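Local coordinates for hypothetical UPF0131 protein PH0828 (PDB 1V30) that is a putative gamma-glutamylcyclotransferase, probably acting on gamma-glutamyl substrates, though its activity remains unproven, at residues A[65-68]-A[69-73]. Sequence-based numbering, arbitrary orientation.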
ATOM      1  N   ASP A  65      11.948  -4.596 -10.662  1.00 22.50           N
ATOM      2  CA  ASP A  65      13.337  -4.317 -11.002  1.00 23.10           C
ATOM      3  C   ASP A  65      13.700  -2.905 -10.556  1.00 22.66           C
ATOM      4  O   ASP A  65      12.828  -2.117 -10.182  1.00 21.84           O
ATOM      5  CB  ASP A  65      13.606  -4.497 -12.506  1.00 25.62           C
ATOM      6  CG  ASP A  65      12.681  -3.681 -13.378  1.00 25.80           C
ATOM      7  OD1 ASP A  65      12.461  -2.489 -13.079  1.00 27.49           O
ATOM      8  OD2 ASP A  65      12.187  -4.229 -14.387  1.00 30.04           O
ATOM      9  N   LYS A  66      14.991  -2.598 -10.585  1.00 23.07           N
ATOM     10  CA  LYS A  66      15.493  -1.298 -10.159  1.00 23.90           C
ATOM     11  C   LYS A  66      14.847  -0.121 -10.883  1.00 22.37           C
ATOM     12  O   LYS A  66      14.425   0.850 -10.250  1.00 21.14           O
ATOM     13  CB  LYS A  66      17.011  -1.247 -10.348  1.00 25.90           C
ATOM     14  CG  LYS A  66      17.671   0.022  -9.831  1.00 29.15           C
ATOM     15  CD  LYS A  66      19.188  -0.086  -9.925  1.00 31.70           C
ATOM     16  CE  LYS A  66      19.877   1.166  -9.404  1.00 33.26           C
ATOM     17  NZ  LYS A  66      21.359   1.016  -9.415  1.00 34.67           N
ATOM     18  N   GLU A  67      14.764  -0.211 -12.205  1.00 22.34           N
ATOM     19  CA  GLU A  67      14.186   0.859 -13.007  1.00 23.31           C
ATOM     20  C   GLU A  67      12.739   1.127 -12.603  1.00 22.20           C
ATOM     21  O   GLU A  67      12.332   2.278 -12.456  1.00 22.33           O
ATOM     22  CB  GLU A  67      14.271   0.492 -14.492  1.00 26.33           C
ATOM     23  CG  GLU A  67      14.411   1.683 -15.429  1.00 31.53           C
ATOM     24  CD  GLU A  67      13.081   2.250 -15.873  1.00 34.60           C
ATOM     25  OE1 GLU A  67      12.315   1.511 -16.524  1.00 37.15           O
ATOM     26  OE2 GLU A  67      12.804   3.434 -15.580  1.00 36.70           O
ATOM     27  N   THR A  68      11.967   0.062 -12.412  1.00 21.87           N
ATOM     28  CA  THR A  68      10.571   0.203 -12.020  1.00 21.68           C
ATOM     29  C   THR A  68      10.458   0.863 -10.647  1.00 19.80           C
ATOM     30  O   THR A  68       9.661   1.781 -10.459  1.00 19.88           O
ATOM     31  CB  THR A  68       9.864  -1.166 -11.983  1.00 22.63           C
ATOM     32  OG1 THR A  68       9.862  -1.735 -13.299  1.00 24.84           O
ATOM     33  CG2 THR A  68       8.429  -1.015 -11.501  1.00 23.99           C
ATOM     34  N   PHE A  69      11.259   0.404  -9.690  1.00 18.72           N
ATOM     35  CA  PHE A  69      11.220   0.988  -8.355  1.00 18.73           C
ATOM     36  C   PHE A  69      11.557   2.476  -8.389  1.00 18.37           C
ATOM     37  O   PHE A  69      10.882   3.285  -7.752  1.00 18.06           O
ATOM     38  CB  PHE A  69      12.197   0.286  -7.413  1.00 18.31           C
ATOM     39  CG  PHE A  69      12.193   0.859  -6.025  1.00 19.77           C
ATOM     40  CD1 PHE A  69      11.204   0.502  -5.115  1.00 20.79           C
ATOM     41  CD2 PHE A  69      13.135   1.810  -5.651  1.00 20.11           C
ATOM     42  CE1 PHE A  69      11.151   1.088  -3.853  1.00 21.05           C
ATOM     43  CE2 PHE A  69      13.090   2.403  -4.391  1.00 22.17           C
ATOM     44  CZ  PHE A  69      12.096   2.040  -3.491  1.00 22.04           C
ATOM     45  N   GLU A  70      12.606   2.841  -9.120  1.00 18.35           N
ATOM     46  CA  GLU A  70      12.999   4.243  -9.211  1.00 18.67           C
ATOM     47  C   GLU A  70      11.903   5.101  -9.837  1.00 18.49           C
ATOM     48  O   GLU A  70      11.683   6.238  -9.414  1.00 18.34           O
ATOM     49  CB  GLU A  70      14.302   4.385 -10.004  1.00 19.87           C
ATOM     50  CG  GLU A  70      15.518   3.861  -9.253  1.00 22.36           C
ATOM     51  CD  GLU A  70      16.827   4.110  -9.987  1.00 23.95           C
ATOM     52  OE1 GLU A  70      16.827   4.872 -10.974  1.00 27.89           O
ATOM     53  OE2 GLU A  70      17.857   3.546  -9.568  1.00 28.47           O
ATOM     54  N   ARG A  71      11.210   4.562 -10.838  1.00 18.73           N
ATOM     55  CA  ARG A  71      10.135   5.307 -11.486  1.00 20.77           C
ATOM     56  C   ARG A  71       9.017   5.593 -10.493  1.00 18.77           C
ATOM     57  O   ARG A  71       8.492   6.706 -10.434  1.00 19.04           O
ATOM     58  CB  ARG A  71       9.557   4.529 -12.671  1.00 23.83           C
ATOM     59  CG  ARG A  71      10.349   4.646 -13.960  1.00 27.88           C
ATOM     60  CD  ARG A  71       9.407   4.662 -15.157  1.00 32.30           C
ATOM     61  NE  ARG A  71       8.475   3.535 -15.150  1.00 35.26           N
ATOM     62  CZ  ARG A  71       8.820   2.275 -15.391  1.00 37.27           C
ATOM     63  NH1 ARG A  71      10.080   1.973 -15.660  1.00 38.61           N
ATOM     64  NH2 ARG A  71       7.905   1.316 -15.364  1.00 38.37           N
ATOM     65  N   ILE A  72       8.655   4.579  -9.717  1.00 18.15           N
ATOM     66  CA  ILE A  72       7.599   4.724  -8.727  1.00 17.78           C
ATOM     67  C   ILE A  72       7.997   5.720  -7.645  1.00 18.55           C
ATOM     68  O   ILE A  72       7.206   6.579  -7.256  1.00 17.36           O
ATOM     69  CB  ILE A  72       7.281   3.371  -8.057  1.00 18.33           C
ATOM     70  CG1 ILE A  72       6.682   2.412  -9.089  1.00 18.78           C
ATOM     71  CG2 ILE A  72       6.332   3.578  -6.878  1.00 19.23           C
ATOM     72  CD1 ILE A  72       6.440   1.009  -8.559  1.00 20.24           C
ATOM     73  N   ASN A  73       9.234   5.608  -7.173  1.00 18.50           N
ATOM     74  CA  ASN A  73       9.725   6.477  -6.112  1.00 18.91           C
ATOM     75  C   ASN A  73       9.968   7.913  -6.579  1.00 20.29           C
ATOM     76  O   ASN A  73      10.438   8.752  -5.808  1.00 21.35           O
ATOM     77  CB  ASN A  73      10.999   5.875  -5.505  1.00 18.50           C
ATOM     78  CG  ASN A  73      11.176   6.235  -4.041  1.00 18.00           C
ATOM     79  OD1 ASN A  73      10.199   6.401  -3.306  1.00 17.44           O
ATOM     80  ND2 ASN A  73      12.425   6.336  -3.603  1.00 19.26           N
TER
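The guanidinium of Arg71 meets the carboxylate of Glu67 at its edge, with Glu67 OE1 near its plane, while CA of Thr68 lies over one of its faces. The two flat groups are turned 37° against each other, and a single nitrogen, NH1 of Arg71, carries the salt bridge to Glu67 OE1, which makes the pair one-pronged. The 2.4 Å modelled between Arg71 NH1 and Glu67 OE1 is so short that its exact value is doubtful. Both chains bend to meet: Glu67 folds at chi2 (-89°), turning its carboxylate toward Arg71, one turn on, where OE2 also touches CG of Arg71 at 3.2 Å. Replacing Arg71 by an alanine would probably leave the Glu67 carboxylate without its charged mate and free to swing into solvent. Next to Glu67 in the sequence, Lys66 runs out extended and its CE lies 3.1 Å from Glu70 OE2, but NZ stays 4.3 Å from that oxygen, so any attraction between the charges is probably weak. At the start of helix 66-72, Asp65 is the N-cap. Asp65 OD1 takes two bonds from Thr68, one from Thr68 N at 2.7 Å and nearly along the C-O axis, the other from OG1, which comes from above the carboxylate plane. Backbone bonds from Phe69 N to Asp65 O (3.0 Å) and onward to Ile72 N on Thr68 O continue the helix. Ile72 sits beside Thr68, CD1 4.1 Å from Thr68 CG2, and reaches Leu16, a residue of the probable substrate site, whereas Phe69 packs on Val8 and Ile10 of strand 8-12. The helix is thus amphipathic: apolar side chains hold it to the fold, the Asp65 carboxylate is likely to offset the positive end of its dipole, and i to i+4 charge pairs line its exposed side.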